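Local structure of beta-N-acetylhexosaminidase (Arthrobacter aurescens, 3RCN) at residues E37-L49 with A95-L109. The protein probably hydrolyses terminal non-reducing N-acetyl-D-hexosamine residues from N-acetyl-beta-D-hexosaminides, as a member of glycoside hydrolase family 20. Residues are numbered along the deposited sequence; the frame is centred on the assembly and turned at random.
Sequences ELRGPRRWLTRAL and AAGAFYGAQTLLQLL. With SO4 (sulfate ion), chain H; SO4 (sulfate ion), chain I.
Trp44 and Phe99 form the aromatic core, an edge-to-face pair in which CE1 of Phe99 comes over the middle of the indole, 3.6 Å from CD2 of Trp44. The two ring planes stand 60° apart. With CG anti to the backbone N (chi1 176°), Trp44 reaches across to the other helix and lodges as a knob among Phe99, Ala102, Gln103 and Leu106. CB of Ala102 meets the rim of the indole near its plane, 3.8 Å from CZ3 of Trp44, while the Gln103 amide comes in obliquely, its NE2 3.3 Å from CH2 of Trp44. Ala48 CB, from the tryptophan's own helix, lies toward the rim of the opposite face.

Aliphatic packing continues both ways along the helices. Near their N-termini, where the backbones come closest, CG of Pro41 lies 4.0 Å from CB of Ala95, and CB of Ala98, shared with Pro41, is 3.7 Å from CG of Leu38. Farther on, CD1 of Leu49 touches both CD2 of Leu106 and CD1 of Leu109, each at 3.8 Å, with Leu45 against Ala102. No hydrogen bond crosses; the axes of 39-49 and 95-109 run the same way at 25°, approaching to 8.6 Å.

The arginine side chains of 39-47 make no contact with 95-109. Arg43 (NH1 and NH2, weakly) and Arg47 (NH1) hydrogen-bond separate sulfates, probably from the crystallisation liquor, and Arg43 also makes a salt bridge to Asp56 of the second subunit.

Both helices lie in the alpha/beta domain that accompanies the catalytic barrel in this family. Leu38 and Leu45 pack on strand 67-71 and Leu109 on strand 125-134 of its mixed sheet, whereas Trp44, Phe99 and Gln103 also touch helix 154-166.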
ATOM      1  N   GLU A  37       4.277 -11.002  29.873  1.00 45.28           N
ATOM      2  CA  GLU A  37       5.351 -10.470  29.040  1.00 46.40           C
ATOM      3  C   GLU A  37       5.048 -10.574  27.546  1.00 44.72           C
ATOM      4  O   GLU A  37       5.519  -9.766  26.750  1.00 45.99           O
ATOM      5  CB  GLU A  37       6.659 -11.208  29.346  1.00 53.71           C
ATOM      6  CG  GLU A  37       7.176 -11.024  30.764  1.00 59.16           C
ATOM      7  CD  GLU A  37       6.602 -12.038  31.743  1.00 70.18           C
ATOM      8  OE1 GLU A  37       5.878 -12.960  31.303  1.00 69.33           O
ATOM      9  OE2 GLU A  37       6.885 -11.911  32.956  1.00 76.41           O
ATOM     10  N   LEU A  38       4.297 -11.608  27.178  1.00 40.12           N
ATOM     11  CA  LEU A  38       3.982 -11.923  25.792  1.00 34.76           C
ATOM     12  C   LEU A  38       2.611 -11.415  25.289  1.00 40.60           C
ATOM     13  O   LEU A  38       2.208 -11.739  24.177  1.00 34.32           O
ATOM     14  CB  LEU A  38       4.093 -13.431  25.578  1.00 31.95           C
ATOM     15  CG  LEU A  38       5.465 -14.105  25.670  1.00 35.64           C
ATOM     16  CD1 LEU A  38       6.585 -13.158  26.120  1.00 28.32           C
ATOM     17  CD2 LEU A  38       5.389 -15.345  26.557  1.00 33.09           C
ATOM     18  N   ARG A  39       1.868 -10.681  26.115  1.00 43.95           N
ATOM     19  CA  ARG A  39       0.562 -10.184  25.684  1.00 37.24           C
ATOM     20  C   ARG A  39       0.700  -9.349  24.419  1.00 38.07           C
ATOM     21  O   ARG A  39      -0.208  -9.315  23.589  1.00 43.39           O
ATOM     22  CB  ARG A  39      -0.113  -9.364  26.775  1.00 37.03           C
ATOM     23  CG  ARG A  39      -0.200 -10.069  28.117  1.00 49.47           C
ATOM     24  CD  ARG A  39      -1.556 -10.697  28.315  1.00 67.04           C
ATOM     25  NE  ARG A  39      -1.562 -11.744  29.341  1.00 79.41           N
ATOM     26  CZ  ARG A  39      -1.582 -11.521  30.653  1.00 80.53           C
ATOM     27  NH1 ARG A  39      -1.577 -10.278  31.121  1.00 79.70           N
ATOM     28  NH2 ARG A  39      -1.595 -12.546  31.497  1.00 79.66           N
ATOM     29  N   GLY A  40       1.840  -8.683  24.266  1.00 39.45           N
ATOM     30  CA  GLY A  40       2.096  -7.900  23.072  1.00 34.78           C
ATOM     31  C   GLY A  40       2.038  -8.755  21.818  1.00 46.34           C
ATOM     32  O   GLY A  40       1.235  -8.492  20.912  1.00 51.97           O
ATOM     33  N   PRO A  41       2.867  -9.805  21.760  1.00 38.85           N
ATOM     34  CA  PRO A  41       2.816 -10.722  20.618  1.00 32.92           C
ATOM     35  C   PRO A  41       1.464 -11.435  20.466  1.00 37.24           C
ATOM     36  O   PRO A  41       1.082 -11.751  19.331  1.00 32.56           O
ATOM     37  CB  PRO A  41       3.919 -11.721  20.937  1.00 33.19           C
ATOM     38  CG  PRO A  41       4.915 -10.909  21.705  1.00 35.51           C
ATOM     39  CD  PRO A  41       4.084  -9.995  22.565  1.00 34.80           C
ATOM     40  N   ARG A  42       0.757 -11.694  21.567  1.00 32.08           N
ATOM     41  CA  ARG A  42      -0.560 -12.315  21.469  1.00 28.08           C
ATOM     42  C   ARG A  42      -1.497 -11.428  20.639  1.00 36.08           C
ATOM     43  O   ARG A  42      -2.242 -11.917  19.785  1.00 32.72           O
ATOM     44  CB  ARG A  42      -1.166 -12.579  22.846  1.00 29.74           C
ATOM     45  CG  ARG A  42      -2.579 -13.173  22.790  1.00 39.90           C
ATOM     46  CD  ARG A  42      -3.479 -12.562  23.840  1.00 48.39           C
ATOM     47  NE  ARG A  42      -3.707 -13.455  24.971  1.00 61.57           N
ATOM     48  CZ  ARG A  42      -3.935 -13.045  26.219  1.00 68.92           C
ATOM     49  NH1 ARG A  42      -3.954 -11.748  26.506  1.00 66.08           N
ATOM     50  NH2 ARG A  42      -4.133 -13.932  27.187  1.00 71.54           N
ATOM     51  N   ARG A  43      -1.449 -10.123  20.895  1.00 37.41           N
ATOM     52  CA  ARG A  43      -2.264  -9.165  20.153  1.00 32.72           C
ATOM     53  C   ARG A  43      -1.951  -9.188  18.659  1.00 34.23           C
ATOM     54  O   ARG A  43      -2.859  -9.214  17.829  1.00 35.55           O
ATOM     55  CB  ARG A  43      -2.098  -7.750  20.718  1.00 26.60           C
ATOM     56  CG  ARG A  43      -2.694  -7.571  22.109  1.00 37.13           C
ATOM     57  CD  ARG A  43      -2.627  -6.123  22.596  1.00 37.17           C
ATOM     58  NE  ARG A  43      -1.260  -5.723  22.898  1.00 40.81           N
ATOM     59  CZ  ARG A  43      -0.756  -5.683  24.126  1.00 40.45           C
ATOM     60  NH1 ARG A  43      -1.510  -6.003  25.173  1.00 39.42           N
ATOM     61  NH2 ARG A  43       0.495  -5.313  24.310  1.00 37.70           N
ATOM     62  N   TRP A  44      -0.669  -9.195  18.312  1.00 30.24           N
ATOM     63  CA  TRP A  44      -0.288  -9.200  16.909  1.00 24.70           C
ATOM     64  C   TRP A  44      -0.781 -10.455  16.189  1.00 35.34           C
ATOM     65  O   TRP A  44      -1.310 -10.373  15.083  1.00 43.51           O
ATOM     66  CB  TRP A  44       1.219  -9.060  16.724  1.00 22.69           C
ATOM     67  CG  TRP A  44       1.572  -9.165  15.300  1.00 28.41           C
ATOM     68  CD1 TRP A  44       1.572  -8.161  14.380  1.00 30.70           C
ATOM     69  CD2 TRP A  44       1.922 -10.356  14.599  1.00 29.28           C
ATOM     70  NE1 TRP A  44       1.926  -8.651  13.149  1.00 33.01           N
ATOM     71  CE2 TRP A  44       2.137  -9.999  13.256  1.00 32.44           C
ATOM     72  CE3 TRP A  44       2.077 -11.689  14.976  1.00 31.15           C
ATOM     73  CZ2 TRP A  44       2.497 -10.932  12.288  1.00 34.53           C
ATOM     74  CZ3 TRP A  44       2.436 -12.611  14.013  1.00 32.61           C
ATOM     75  CH2 TRP A  44       2.639 -12.229  12.687  1.00 34.85           C
ATOM     76  N   LEU A  45      -0.592 -11.613  16.810  1.00 34.76           N
ATOM     77  CA  LEU A  45      -1.036 -12.881  16.235  1.00 32.31           C
ATOM     78  C   LEU A  45      -2.555 -12.901  16.043  1.00 39.59           C
ATOM     79  O   LEU A  45      -3.070 -13.242  14.962  1.00 37.72           O
ATOM     80  CB  LEU A  45      -0.620 -14.033  17.141  1.00 32.65           C
ATOM     81  CG  LEU A  45      -0.830 -15.429  16.571  1.00 41.20           C
ATOM     82  CD1 LEU A  45      -0.005 -15.588  15.298  1.00 41.15           C
ATOM     83  CD2 LEU A  45      -0.448 -16.470  17.612  1.00 43.32           C
ATOM     84  N   THR A  46      -3.264 -12.523  17.105  1.00 33.09           N
ATOM     85  CA  THR A  46      -4.706 -12.373  17.056  1.00 30.93           C
ATOM     86  C   THR A  46      -5.146 -11.535  15.859  1.00 30.38           C
ATOM     87  O   THR A  46      -6.033 -11.929  15.122  1.00 32.71           O
ATOM     88  CB  THR A  46      -5.249 -11.731  18.336  1.00 36.97           C
ATOM     89  OG1 THR A  46      -5.160 -12.670  19.415  1.00 40.07           O
ATOM     90  CG2 THR A  46      -6.707 -11.323  18.145  1.00 30.33           C
ATOM     91  N   ARG A  47      -4.520 -10.384  15.664  1.00 34.14           N
ATOM     92  CA  ARG A  47      -4.855  -9.537  14.530  1.00 31.93           C
ATOM     93  C   ARG A  47      -4.514 -10.188  13.194  1.00 36.45           C
ATOM     94  O   ARG A  47      -5.321 -10.159  12.266  1.00 43.34           O
ATOM     95  CB  ARG A  47      -4.171  -8.173  14.638  1.00 35.78           C
ATOM     96  CG  ARG A  47      -4.738  -7.283  15.719  1.00 44.18           C
ATOM     97  CD  ARG A  47      -4.823  -5.846  15.249  1.00 57.79           C
ATOM     98  NE  ARG A  47      -3.547  -5.358  14.747  1.00 69.49           N
ATOM     99  CZ  ARG A  47      -2.567  -4.949  15.540  1.00 81.20           C
ATOM    100  NH1 ARG A  47      -2.738  -4.989  16.855  1.00 86.62           N
ATOM    101  NH2 ARG A  47      -1.419  -4.514  15.032  1.00 82.51           N
ATOM    102  N   ALA A  48      -3.329 -10.777  13.080  1.00 33.76           N
ATOM    103  CA  ALA A  48      -2.878 -11.277  11.783  1.00 34.32           C
ATOM    104  C   ALA A  48      -3.647 -12.522  11.356  1.00 41.04           C
ATOM    105  O   ALA A  48      -4.167 -12.600  10.236  1.00 42.81           O
ATOM    106  CB  ALA A  48      -1.412 -11.565  11.815  1.00 33.71           C
ATOM    107  N   LEU A  49      -3.713 -13.483  12.269  1.00 40.38           N
ATOM    108  CA  LEU A  49      -4.324 -14.771  12.006  1.00 37.78           C
ATOM    109  C   LEU A  49      -5.850 -14.669  11.986  1.00 40.38           C
ATOM    110  O   LEU A  49      -6.511 -15.359  11.217  1.00 41.96           O
ATOM    111  CB  LEU A  49      -3.863 -15.776  13.058  1.00 35.41           C
ATOM    112  CG  LEU A  49      -4.196 -17.246  12.848  1.00 39.56           C
ATOM    113  CD1 LEU A  49      -3.563 -17.764  11.561  1.00 40.84           C
ATOM    114  CD2 LEU A  49      -3.711 -18.025  14.043  1.00 39.62           C
ATOM    115  N   ALA A  95       9.238 -10.937  24.515  1.00 32.62           N
ATOM    116  CA  ALA A  95       8.265 -10.567  23.514  1.00 33.07           C
ATOM    117  C   ALA A  95       8.767 -10.829  22.095  1.00 37.89           C
ATOM    118  O   ALA A  95       8.095 -11.512  21.309  1.00 41.11           O
ATOM    119  CB  ALA A  95       7.885  -9.120  23.679  1.00 31.86           C
ATOM    120  N   ALA A  96       9.936 -10.291  21.766  1.00 28.60           N
ATOM    121  CA  ALA A  96      10.493 -10.488  20.436  1.00 28.86           C
ATOM    122  C   ALA A  96      10.611 -11.970  20.087  1.00 34.59           C
ATOM    123  O   ALA A  96      10.349 -12.367  18.953  1.00 40.09           O
ATOM    124  CB  ALA A  96      11.839  -9.808  20.310  1.00 34.35           C
ATOM    125  N   GLY A  97      11.000 -12.790  21.059  1.00 30.92           N
ATOM    126  CA  GLY A  97      11.125 -14.216  20.823  1.00 27.53           C
ATOM    127  C   GLY A  97       9.785 -14.832  20.466  1.00 36.83           C
ATOM    128  O   GLY A  97       9.667 -15.589  19.499  1.00 38.75           O
ATOM    129  N   ALA A  98       8.773 -14.502  21.260  1.00 37.20           N
ATOM    130  CA  ALA A  98       7.420 -14.988  21.041  1.00 36.87           C
ATOM    131  C   ALA A  98       6.919 -14.527  19.677  1.00 37.16           C
ATOM    132  O   ALA A  98       6.215 -15.251  18.985  1.00 33.26           O
ATOM    133  CB  ALA A  98       6.496 -14.487  22.146  1.00 31.31           C
ATOM    134  N   PHE A  99       7.295 -13.313  19.297  1.00 30.55           N
ATOM    135  CA  PHE A  99       6.894 -12.769  18.019  1.00 29.99           C
ATOM    136  C   PHE A  99       7.450 -13.641  16.906  1.00 37.62           C
ATOM    137  O   PHE A  99       6.724 -14.035  15.998  1.00 38.35           O
ATOM    138  CB  PHE A  99       7.385 -11.319  17.874  1.00 27.66           C
ATOM    139  CG  PHE A  99       7.033 -10.694  16.560  1.00 31.36           C
ATOM    140  CD1 PHE A  99       5.754 -10.204  16.330  1.00 32.62           C
ATOM    141  CD2 PHE A  99       7.973 -10.605  15.543  1.00 29.17           C
ATOM    142  CE1 PHE A  99       5.417  -9.625  15.107  1.00 32.65           C
ATOM    143  CE2 PHE A  99       7.644 -10.028  14.313  1.00 28.77           C
ATOM    144  CZ  PHE A  99       6.367  -9.534  14.099  1.00 30.15           C
ATOM    145  N   TYR A 100       8.744 -13.949  16.977  1.00 38.84           N
ATOM    146  CA  TYR A 100       9.379 -14.742  15.930  1.00 34.69           C
ATOM    147  C   TYR A 100       8.798 -16.156  15.878  1.00 33.73           C
ATOM    148  O   TYR A 100       8.666 -16.740  14.803  1.00 39.46           O
ATOM    149  CB  TYR A 100      10.905 -14.729  16.083  1.00 33.88           C
ATOM    150  CG  TYR A 100      11.474 -13.342  15.897  1.00 30.56           C
ATOM    151  CD1 TYR A 100      10.969 -12.495  14.911  1.00 29.31           C
ATOM    152  CD2 TYR A 100      12.474 -12.853  16.731  1.00 37.72           C
ATOM    153  CE1 TYR A 100      11.468 -11.202  14.728  1.00 28.40           C
ATOM    154  CE2 TYR A 100      12.979 -11.545  16.568  1.00 39.36           C
ATOM    155  CZ  TYR A 100      12.461 -10.733  15.566  1.00 36.25           C
ATOM    156  OH  TYR A 100      12.939  -9.465  15.393  1.00 39.20           O
ATOM    157  N   GLY A 101       8.421 -16.691  17.034  1.00 28.90           N
ATOM    158  CA  GLY A 101       7.770 -17.984  17.076  1.00 35.54           C
ATOM    159  C   GLY A 101       6.469 -17.935  16.290  1.00 37.77           C
ATOM    160  O   GLY A 101       6.200 -18.812  15.484  1.00 36.12           O
ATOM    161  N   ALA A 102       5.677 -16.894  16.542  1.00 32.20           N
ATOM    162  CA  ALA A 102       4.454 -16.606  15.815  1.00 36.96           C
ATOM    163  C   ALA A 102       4.657 -16.612  14.308  1.00 39.87           C
ATOM    164  O   ALA A 102       3.845 -17.185  13.574  1.00 41.90           O
ATOM    165  CB  ALA A 102       3.873 -15.261  16.257  1.00 32.39           C
ATOM    166  N   GLN A 103       5.726 -15.973  13.839  1.00 36.03           N
ATOM    167  CA  GLN A 103       6.003 -15.955  12.403  1.00 34.89           C
ATOM    168  C   GLN A 103       6.259 -17.361  11.900  1.00 39.14           C
ATOM    169  O   GLN A 103       5.724 -17.770  10.877  1.00 46.38           O
ATOM    170  CB  GLN A 103       7.183 -15.053  12.066  1.00 29.50           C
ATOM    171  CG  GLN A 103       6.971 -13.618  12.482  1.00 38.69           C
ATOM    172  CD  GLN A 103       6.121 -12.827  11.509  1.00 42.23           C
ATOM    173  OE1 GLN A 103       5.758 -13.307  10.437  1.00 44.36           O
ATOM    174  NE2 GLN A 103       5.806 -11.597  11.880  1.00 45.07           N
ATOM    175  N   THR A 104       7.062 -18.117  12.632  1.00 40.73           N
ATOM    176  CA  THR A 104       7.313 -19.494  12.244  1.00 41.33           C
ATOM    177  C   THR A 104       6.024 -20.318  12.187  1.00 42.18           C
ATOM    178  O   THR A 104       5.877 -21.217  11.355  1.00 47.15           O
ATOM    179  CB  THR A 104       8.315 -20.143  13.173  1.00 37.16           C
ATOM    180  OG1 THR A 104       9.569 -19.474  13.018  1.00 36.37           O
ATOM    181  CG2 THR A 104       8.487 -21.598  12.807  1.00 38.19           C
ATOM    182  N   LEU A 105       5.089 -19.994  13.068  1.00 41.17           N
ATOM    183  CA  LEU A 105       3.791 -20.645  13.078  1.00 41.97           C
ATOM    184  C   LEU A 105       3.057 -20.352  11.774  1.00 39.66           C
ATOM    185  O   LEU A 105       2.615 -21.259  11.085  1.00 38.25           O
ATOM    186  CB  LEU A 105       2.961 -20.144  14.253  1.00 41.06           C
ATOM    187  CG  LEU A 105       1.684 -20.938  14.474  1.00 42.51           C
ATOM    188  CD1 LEU A 105       2.084 -22.308  14.985  1.00 46.57           C
ATOM    189  CD2 LEU A 105       0.753 -20.233  15.448  1.00 38.01           C
ATOM    190  N   LEU A 106       2.938 -19.075  11.433  1.00 41.96           N
ATOM    191  CA  LEU A 106       2.248 -18.700  10.208  1.00 42.78           C
ATOM    192  C   LEU A 106       2.804 -19.437   9.003  1.00 47.04           C
ATOM    193  O   LEU A 106       2.037 -19.928   8.173  1.00 40.96           O
ATOM    194  CB  LEU A 106       2.309 -17.198   9.979  1.00 37.62           C
ATOM    195  CG  LEU A 106       1.525 -16.386  10.999  1.00 43.09           C
ATOM    196  CD1 LEU A 106       1.376 -14.973  10.488  1.00 52.59           C
ATOM    197  CD2 LEU A 106       0.163 -17.002  11.276  1.00 34.09           C
ATOM    198  N   GLN A 107       4.132 -19.515   8.899  1.00 45.76           N
ATOM    199  CA  GLN A 107       4.744 -20.292   7.825  1.00 45.56           C
ATOM    200  C   GLN A 107       4.308 -21.759   7.866  1.00 48.35           C
ATOM    201  O   GLN A 107       4.058 -22.359   6.819  1.00 49.50           O
ATOM    202  CB  GLN A 107       6.263 -20.182   7.845  1.00 49.77           C
ATOM    203  CG  GLN A 107       6.780 -18.778   7.604  1.00 53.89           C
ATOM    204  CD  GLN A 107       8.201 -18.762   7.082  1.00 51.70           C
ATOM    205  OE1 GLN A 107       8.889 -19.786   7.077  1.00 46.68           O
ATOM    206  NE2 GLN A 107       8.643 -17.600   6.624  1.00 54.11           N
ATOM    207  N   LEU A 108       4.205 -22.328   9.066  1.00 46.64           N
ATOM    208  CA  LEU A 108       3.733 -23.711   9.226  1.00 45.63           C
ATOM    209  C   LEU A 108       2.276 -23.948   8.749  1.00 44.28           C
ATOM    210  O   LEU A 108       1.940 -25.037   8.262  1.00 41.98           O
ATOM    211  CB  LEU A 108       3.896 -24.175  10.680  1.00 40.28           C
ATOM    212  CG  LEU A 108       5.293 -24.558  11.165  1.00 40.58           C
ATOM    213  CD1 LEU A 108       5.227 -24.933  12.626  1.00 44.70           C
ATOM    214  CD2 LEU A 108       5.883 -25.706  10.353  1.00 37.50           C
ATOM    215  N   LEU A 109       1.425 -22.932   8.891  1.00 37.07           N
ATOM    216  CA  LEU A 109       0.038 -23.021   8.446  1.00 38.83           C
ATOM    217  C   LEU A 109      -0.120 -22.873   6.933  1.00 42.19           C
ATOM    218  O   LEU A 109      -1.127 -23.312   6.373  1.00 57.89           O
ATOM    219  CB  LEU A 109      -0.833 -21.982   9.156  1.00 34.23           C
ATOM    220  CG  LEU A 109      -0.967 -22.152  10.668  1.00 36.13           C
ATOM    221  CD1 LEU A 109      -1.311 -20.837  11.343  1.00 37.15           C
ATOM    222  CD2 LEU A 109      -1.985 -23.219  11.030  1.00 34.44           C
TER
HETATM  223  S   SO4 H 558      -5.926  -6.883  19.394  1.00117.64           S
HETATM  224  O1  SO4 H 558      -6.540  -7.341  18.155  1.00117.02           O
HETATM  225  O2  SO4 H 558      -5.942  -7.981  20.361  1.00115.26           O
HETATM  226  O3  SO4 H 558      -4.555  -6.463  19.117  1.00123.17           O
HETATM  227  O4  SO4 H 558      -6.656  -5.735  19.920  1.00117.72           O
HETATM  228  S   SO4 I 559      -0.365  -5.806  28.561  1.00135.14           S
HETATM  229  O1  SO4 I 559      -1.276  -4.669  28.430  1.00133.23           O
HETATM  230  O2  SO4 I 559      -1.093  -7.052  28.325  1.00134.70           O
HETATM  231  O3  SO4 I 559       0.733  -5.672  27.606  1.00133.90           O
HETATM  232  O4  SO4 I 559       0.188  -5.832  29.911  1.00138.30           O